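Local coordinates for cell wall surface anchor family protein (Streptococcus agalactiae serogroup V, PDB 3PF2) that forms the shaft of the type 1 pilus as its major pilin, a calcium-binding, Ig-like cell-surface protein probably anchored to the peptidoglycan, at residues 21-24 with 25-29; 39-42 with 43-46; 71-74 with 75-79. All coordinates share one frame; numbering follows the deposited sequence.

Contact 1: 21-24 with 25-29; sequences AGYT and IGEEF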
loop_
_atom_site.group_PDB
_atom_site.type_symbol
_atom_site.label_atom_id
_atom_site.label_comp_id
_atom_site.label_asym_id
_atom_site.label_seq_id
_atom_site.Cartn_x
_atom_site.Cartn_y
_atom_site.Cartn_z
ATOM N N ALA A 21 -0.580 7.437 1.768
ATOM C CA ALA A 21 0.569 7.224 0.893
ATOM C C ALA A 21 0.170 6.575 -0.416
ATOM O O ALA A 21 -0.796 5.820 -0.474
ATOM C CB ALA A 21 1.624 6.372 1.592
ATOM N N GLY A 22 0.940 6.878 -1.461
ATOM C CA GLY A 22 0.714 6.301 -2.787
ATOM C C GLY A 22 1.875 5.412 -3.205
ATOM O O GLY A 22 3.056 5.748 -2.977
ATOM N N TYR A 23 1.540 4.270 -3.809
ATOM C CA TYR A 23 2.550 3.263 -4.175
ATOM C C TYR A 23 2.266 2.623 -5.503
ATOM O O TYR A 23 1.124 2.545 -5.943
ATOM C CB TYR A 23 2.621 2.147 -3.125
ATOM C CG TYR A 23 3.172 2.581 -1.802
ATOM C CD1 TYR A 23 4.533 2.788 -1.636
ATOM C CD2 TYR A 23 2.324 2.793 -0.709
ATOM C CE1 TYR A 23 5.067 3.193 -0.411
ATOM C CE2 TYR A 23 2.838 3.188 0.520
ATOM C CZ TYR A 23 4.200 3.401 0.659
ATOM O OH TYR A 23 4.716 3.797 1.875
ATOM N N THR A 24 3.332 2.148 -6.132
ATOM C CA THR A 24 3.237 1.277 -7.288
ATOM C C THR A 24 2.927 -0.133 -6.799
ATOM O O THR A 24 3.423 -0.557 -5.753
ATOM C CB THR A 24 4.547 1.344 -8.076
ATOM O OG1 THR A 24 4.663 2.647 -8.656
ATOM C CG2 THR A 24 4.628 0.291 -9.194
ATOM N N ILE A 25 2.073 -0.832 -7.540
ATOM C CA ILE A 25 1.705 -2.215 -7.210
ATOM C C ILE A 25 2.969 -3.060 -7.070
ATOM O O ILE A 25 3.868 -2.983 -7.903
ATOM C CB ILE A 25 0.750 -2.811 -8.267
ATOM C CG1 ILE A 25 -0.666 -2.253 -8.049
ATOM C CG2 ILE A 25 0.780 -4.365 -8.218
ATOM C CD1 ILE A 25 -1.743 -2.746 -9.064
ATOM N N GLY A 26 3.052 -3.845 -6.000
ATOM C CA GLY A 26 4.238 -4.676 -5.768
ATOM C C GLY A 26 5.352 -4.054 -4.944
ATOM O O GLY A 26 6.256 -4.758 -4.478
ATOM N N GLU A 27 5.285 -2.740 -4.745
ATOM C CA GLU A 27 6.294 -2.004 -3.984
ATOM C C GLU A 27 6.021 -2.212 -2.500
ATOM O O GLU A 27 4.952 -1.843 -2.014
ATOM C CB GLU A 27 6.205 -0.523 -4.372
ATOM C CG GLU A 27 7.134 0.462 -3.695
ATOM C CD GLU A 27 7.133 1.834 -4.401
ATOM O OE1 GLU A 27 6.048 2.427 -4.736
ATOM O OE2 GLU A 27 8.241 2.337 -4.638
ATOM N N GLU A 28 6.960 -2.825 -1.787
ATOM C CA GLU A 28 6.724 -3.127 -0.371
ATOM C C GLU A 28 6.831 -1.864 0.488
ATOM O O GLU A 28 7.680 -1.001 0.245
ATOM C CB GLU A 28 7.664 -4.227 0.138
ATOM C CG GLU A 28 7.319 -4.698 1.561
ATOM C CD GLU A 28 8.347 -5.645 2.126
ATOM O OE1 GLU A 28 8.299 -6.839 1.767
ATOM O OE2 GLU A 28 9.189 -5.189 2.939
ATOM N N PHE A 29 5.955 -1.767 1.486
ATOM C CA PHE A 29 5.955 -0.662 2.444
ATOM C C PHE A 29 5.447 -1.200 3.787
ATOM O O PHE A 29 4.973 -2.327 3.868
ATOM C CB PHE A 29 5.037 0.485 1.967
ATOM C CG PHE A 29 3.609 0.076 1.814
ATOM C CD1 PHE A 29 2.726 0.149 2.895
ATOM C CD2 PHE A 29 3.153 -0.448 0.610
ATOM C CE1 PHE A 29 1.397 -0.283 2.748
ATOM C CE2 PHE A 29 1.831 -0.865 0.460
ATOM C CZ PHE A 29 0.958 -0.774 1.534
HETATM O O HOH W 1 5.729 5.530 -4.020
HETATM O O HOH W 2 2.526 -1.577 -3.178
#
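The rings of Tyr23 and Phe29 lie against each other as an offset stack, their centroids 4.3 Å apart and their planes only 9° from parallel. Each ring meets the other near its rim: Tyr23 CE2 sits over Phe29 CG at 3.5 Å, and the phenol end reaches past the ring to the methylene, with Tyr23 CZ 3.3 Å from Phe29 CB. Phe29 CG stands between its own backbone N and carbonyl carbon (chi1 61°), which turns the ring against one face of the Tyr23 ring. Both are flat, buried, largely apolar rings that also pack on Val179.

At the edge of the Tyr23 ring, near its plane, comes the carboxylate of Glu27, its own plane almost perpendicular to the ring. Glu27 OE1 lies 3.5 Å from Tyr23 CD1 and accepts from Thr24 N at 3.1 Å, a fairly straight bond that meets the oxygen on its anti side, somewhat out of the carboxylate plane. A water linking Glu27 OE1 to Gly22 O adds a second donor. Glutamate suits this place because its extended chain is long enough to reach back across the turn.

Behind these contacts stands the turn itself. Glu27 N donates to Thr24 O at 3.0 Å, closing a type II beta turn, and Gly26 takes the third position with a positive phi of 91°, at which a side chain would press on the preceding carbonyl. A second water, at the edge of the Phe29 ring, donates to both Thr24 O and Glu27 O. Ile25 points away from the turn and packs on helix 216-221 and Ile140, while Thr24 OG1 bonds to Ala254 N. The arrangement is a type II turn braced by a glutamate and an aromatic stack, linking strands 20-22 and 29-35 in the Ig-like fold of this pilin.

Contact 2: 39-42 with 43-46; sequences ANLG and DYEK. With CA (calcium ion), chain C.
Two backbone hydrogen bonds draw Asn40 and Leu41 onto the residues three places later. Asp43 N donates to Asn40 O at 3.0 Å and Tyr44 N to Leu41 O at 2.9 Å, the i to i+3 spacing of a 3-10 turn. In both the donor stands above the carbonyl plane, a consequence of the tight winding.

The apolar contact is a CH-pi interaction: Leu41 CD1 lies over one face of the Tyr44 ring, 4.2 Å from its centroid and 21° off the normal. Leu41 CG is anti to the backbone N (chi1 -176°), and the branch beyond it swings CD1 round to the ring. Leucine and tyrosine suit these buried positions, where Leu41 also packs on Ile103 and Tyr44 on Phe100, both in helix 100-106.

At the ring's edge the carbonyl of Asn40 makes a close approach, with Asn40 O near the ring plane and 3.4 Å from Tyr44 CD1. The polar link lies farther along the rim, where one water accepts from Tyr44 OH and donates to Asn40 OD1, both at 2.6 Å, so the phenol and the amide are tied without touching directly.

Glu45 turns away from the 3-10 turn, and its extended chain carries OE1 to within 2.4 Å of a calcium ion, while OE2 accepts from Lys164 N. Asp159, Thr161, Asp163, Ala165 and Asn167 supply further ligands. Glu45, in the loop just after the 3-10 turn and before strand 46-52, thus joins a calcium site built mainly from residues 159-167.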
loop_
_atom_site.group_PDB
_atom_site.type_symbol
_atom_site.label_atom_id
_atom_site.label_comp_id
_atom_site.label_asym_id
_atom_site.label_seq_id
_atom_site.Cartn_x
_atom_site.Cartn_y
_atom_site.Cartn_z
ATOM N N ALA A 39 1.086 0.787 32.530
ATOM C CA ALA A 39 2.094 0.267 33.462
ATOM C C ALA A 39 1.645 -1.029 34.150
ATOM O O ALA A 39 2.478 -1.874 34.505
ATOM C CB ALA A 39 2.485 1.330 34.496
ATOM N N ASN A 40 0.334 -1.195 34.323
ATOM C CA ASN A 40 -0.215 -2.457 34.847
ATOM C C ASN A 40 -0.435 -3.555 33.791
ATOM O O ASN A 40 -1.239 -4.483 33.981
ATOM C CB ASN A 40 -1.481 -2.210 35.688
ATOM C CG ASN A 40 -2.633 -1.598 34.884
ATOM O OD1 ASN A 40 -2.653 -1.627 33.652
ATOM N ND2 ASN A 40 -3.603 -1.045 35.597
ATOM N N LEU A 41 0.294 -3.466 32.680
ATOM C CA LEU A 41 0.249 -4.510 31.672
ATOM C C LEU A 41 0.482 -5.912 32.273
ATOM O O LEU A 41 -0.047 -6.892 31.768
ATOM C CB LEU A 41 1.269 -4.233 30.549
ATOM C CG LEU A 41 1.230 -5.220 29.381
ATOM C CD1 LEU A 41 -0.105 -5.169 28.609
ATOM C CD2 LEU A 41 2.406 -5.000 28.448
ATOM N N GLY A 42 1.265 -5.989 33.353
ATOM C CA GLY A 42 1.566 -7.270 34.000
ATOM C C GLY A 42 0.344 -8.046 34.454
ATOM O O GLY A 42 0.388 -9.277 34.549
ATOM N N ASP A 43 -0.744 -7.321 34.712
ATOM C CA ASP A 43 -2.026 -7.906 35.131
ATOM C C ASP A 43 -2.833 -8.525 33.992
ATOM O O ASP A 43 -3.755 -9.307 34.233
ATOM C CB ASP A 43 -2.908 -6.835 35.771
ATOM C CG ASP A 43 -2.401 -6.359 37.117
ATOM O OD1 ASP A 43 -1.549 -7.033 37.738
ATOM O OD2 ASP A 43 -2.884 -5.290 37.549
ATOM N N TYR A 44 -2.504 -8.180 32.746
ATOM C CA TYR A 44 -3.383 -8.505 31.625
ATOM C C TYR A 44 -3.440 -10.007 31.345
ATOM O O TYR A 44 -2.419 -10.699 31.441
ATOM C CB TYR A 44 -2.969 -7.710 30.368
ATOM C CG TYR A 44 -3.508 -6.280 30.328
ATOM C CD1 TYR A 44 -3.342 -5.406 31.413
ATOM C CD2 TYR A 44 -4.160 -5.795 29.186
ATOM C CE1 TYR A 44 -3.828 -4.091 31.368
ATOM C CE2 TYR A 44 -4.653 -4.489 29.129
ATOM C CZ TYR A 44 -4.488 -3.649 30.208
ATOM O OH TYR A 44 -4.981 -2.375 30.158
ATOM N N GLU A 45 -4.634 -10.495 31.005
ATOM C CA GLU A 45 -4.876 -11.907 30.709
ATOM C C GLU A 45 -5.052 -12.198 29.212
ATOM O O GLU A 45 -5.134 -13.367 28.808
ATOM C CB GLU A 45 -6.094 -12.409 31.510
ATOM C CG GLU A 45 -6.005 -12.095 33.007
ATOM C CD GLU A 45 -7.183 -12.641 33.802
ATOM O OE1 GLU A 45 -8.302 -12.689 33.253
ATOM O OE2 GLU A 45 -6.989 -13.015 34.989
ATOM N N LYS A 46 -5.107 -11.132 28.403
ATOM C CA LYS A 46 -5.194 -11.240 26.952
ATOM C C LYS A 46 -4.710 -9.936 26.325
ATOM O O LYS A 46 -4.962 -8.852 26.848
ATOM C CB LYS A 46 -6.635 -11.501 26.500
ATOM C CG LYS A 46 -6.759 -11.951 25.042
ATOM C CD LYS A 46 -8.194 -11.927 24.529
ATOM C CE LYS A 46 -9.080 -12.952 25.222
ATOM N NZ LYS A 46 -8.549 -14.350 25.174
HETATM CA CA CA C . -10.022 -11.002 33.121
HETATM O O HOH W 3 -4.896 -1.058 32.449
#

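Contact 3: 71-74 with 75-79; sequences TLNR and DEHYT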
loop_
_atom_site.group_PDB
_atom_site.type_symbol
_atom_site.label_atom_id
_atom_site.label_comp_id
_atom_site.label_asym_id
_atom_site.label_seq_id
_atom_site.Cartn_x
_atom_site.Cartn_y
_atom_site.Cartn_z
ATOM N N THR A 71 13.036 -3.976 22.257
ATOM C CA THR A 71 12.531 -4.923 21.268
ATOM C C THR A 71 11.844 -6.118 21.922
ATOM O O THR A 71 12.348 -6.672 22.911
ATOM C CB THR A 71 13.672 -5.446 20.360
ATOM O OG1 THR A 71 14.419 -4.340 19.831
ATOM C CG2 THR A 71 13.124 -6.286 19.237
ATOM N N LEU A 72 10.699 -6.510 21.366
ATOM C CA LEU A 72 10.054 -7.772 21.716
ATOM C C LEU A 72 10.352 -8.853 20.676
ATOM O O LEU A 72 10.413 -8.575 19.478
ATOM C CB LEU A 72 8.542 -7.591 21.888
ATOM C CG LEU A 72 8.042 -6.601 22.941
ATOM C CD1 LEU A 72 6.521 -6.642 22.991
ATOM C CD2 LEU A 72 8.610 -6.872 24.321
ATOM N N ASN A 73 10.524 -10.089 21.138
ATOM C CA ASN A 73 11.008 -11.169 20.275
ATOM C C ASN A 73 9.950 -12.200 19.931
ATOM O O ASN A 73 9.218 -12.667 20.799
ATOM C CB ASN A 73 12.221 -11.845 20.916
ATOM C CG ASN A 73 13.222 -10.844 21.450
ATOM O OD1 ASN A 73 13.617 -10.907 22.612
ATOM N ND2 ASN A 73 13.624 -9.890 20.606
ATOM N N ARG A 74 9.884 -12.566 18.657
ATOM C CA ARG A 74 8.913 -13.538 18.179
ATOM C C ARG A 74 9.106 -14.886 18.865
ATOM O O ARG A 74 10.233 -15.332 19.060
ATOM C CB ARG A 74 8.991 -13.695 16.653
ATOM C CG ARG A 74 7.807 -14.452 16.071
ATOM C CD ARG A 74 7.885 -14.562 14.573
ATOM N NE ARG A 74 6.937 -15.557 14.067
ATOM C CZ ARG A 74 6.686 -15.771 12.779
ATOM N NH1 ARG A 74 7.303 -15.056 11.851
ATOM N NH2 ARG A 74 5.817 -16.705 12.418
ATOM N N ASP A 75 7.988 -15.505 19.235
ATOM C CA ASP A 75 7.939 -16.780 19.958
ATOM C C ASP A 75 8.454 -16.741 21.399
ATOM O O ASP A 75 8.317 -17.721 22.132
ATOM C CB ASP A 75 8.538 -17.923 19.128
ATOM C CG ASP A 75 7.729 -18.213 17.863
ATOM O OD1 ASP A 75 6.479 -18.309 17.929
ATOM O OD2 ASP A 75 8.347 -18.349 16.785
ATOM N N GLU A 76 9.034 -15.617 21.811
ATOM C CA GLU A 76 9.345 -15.385 23.222
ATOM C C GLU A 76 8.208 -14.580 23.878
ATOM O O GLU A 76 7.596 -15.027 24.863
ATOM C CB GLU A 76 10.696 -14.674 23.379
ATOM C CG GLU A 76 11.068 -14.308 24.829
ATOM C CD GLU A 76 12.419 -13.611 24.955
ATOM O OE1 GLU A 76 13.072 -13.364 23.916
ATOM O OE2 GLU A 76 12.830 -13.302 26.099
ATOM N N HIS A 77 7.921 -13.404 23.315
ATOM C CA HIS A 77 6.911 -12.497 23.878
ATOM C C HIS A 77 5.558 -12.561 23.168
ATOM O O HIS A 77 4.539 -12.142 23.732
ATOM C CB HIS A 77 7.411 -11.053 23.853
ATOM C CG HIS A 77 8.736 -10.845 24.521
ATOM N ND1 HIS A 77 8.905 -10.927 25.886
ATOM C CD2 HIS A 77 9.951 -10.532 24.012
ATOM C CE1 HIS A 77 10.171 -10.687 26.188
ATOM N NE2 HIS A 77 10.824 -10.438 25.068
ATOM N N TYR A 78 5.549 -13.083 21.942
ATOM C CA TYR A 78 4.353 -13.065 21.097
ATOM C C TYR A 78 4.407 -14.131 20.009
ATOM O O TYR A 78 5.483 -14.634 19.685
ATOM C CB TYR A 78 4.171 -11.671 20.459
ATOM C CG TYR A 78 5.243 -11.281 19.440
ATOM C CD1 TYR A 78 5.132 -11.680 18.109
ATOM C CD2 TYR A 78 6.344 -10.507 19.804
ATOM C CE1 TYR A 78 6.085 -11.343 17.172
ATOM C CE2 TYR A 78 7.325 -10.144 18.843
ATOM C CZ TYR A 78 7.176 -10.576 17.537
ATOM O OH TYR A 78 8.109 -10.253 16.566
ATOM N N THR A 79 3.250 -14.456 19.438
ATOM C CA THR A 79 3.157 -15.356 18.288
ATOM C C THR A 79 2.371 -14.725 17.140
ATOM O O THR A 79 1.519 -13.854 17.344
ATOM C CB THR A 79 2.503 -16.721 18.644
ATOM O OG1 THR A 79 1.100 -16.545 18.864
ATOM C CG2 THR A 79 3.146 -17.327 19.891
HETATM O O HOH W 4 9.901 -8.508 16.966
HETATM O O HOH W 5 4.974 -17.044 15.797
#
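His77 CG lies beside its backbone N (chi1 -54°), which brings one face of the imidazole against Leu72 CD2, whereas Tyr78 CG is set between N and the carbonyl carbon (chi1 67°), folding the phenol back over Arg74. Leu72 CD2 then rests 4.0 Å from the centroid of the His77 ring, and Glu76 CG covers the opposite face. Arg74 CA makes a similar CH-pi contact with Tyr78, 3.8 Å from the ring centroid, so a backbone carbon and not the guanidinium meets the face.

Asn73 O gathers the turn by accepting twice: from His77 N at 2.9 Å, almost head-on, and from Glu76 N at 3.1 Å, from above the carbonyl plane. Asp75 has a positive phi of 68°, which helps the chain reverse sharply, and Asp75 N donates to Tyr78 O at 2.7 Å. Waters complete the link, one joining Leu72 O to Tyr78 OH, another accepting from Arg74 NE and donating to Asp75 OD1.

Polar Arg74, Asp75 and Glu76 suit the exposed crest, while the buried side chains face the protein: Leu72 touches Ile67, Phe95 and Leu106, His77 meets Ile103 of helix 100-106, and Tyr78 packs on Ile65 of strand 57-67.

From the N terminus of this 35-kDa C-terminal fragment of the pilin, the three contacts follow one another along the chain, none nesting within or crossing another. Contact 1 closes the bend between strands 20-22 and 29-35, near the middle of the elongated molecule, where it also touches strand 178-190 and helix 216-221. After strand 29-35, contact 2 closes the turn that leads into strand 46-52. Contact 3 then turns the chain from strand 70-72 to 78-81, outermost strands of two different antiparallel sheets. Contacts 2 and 3 are neighbours, with centres about 16 Å apart, and both pack on helix 100-106, whereas the centre of contact 1 lies about 37 Å from that of contact 2.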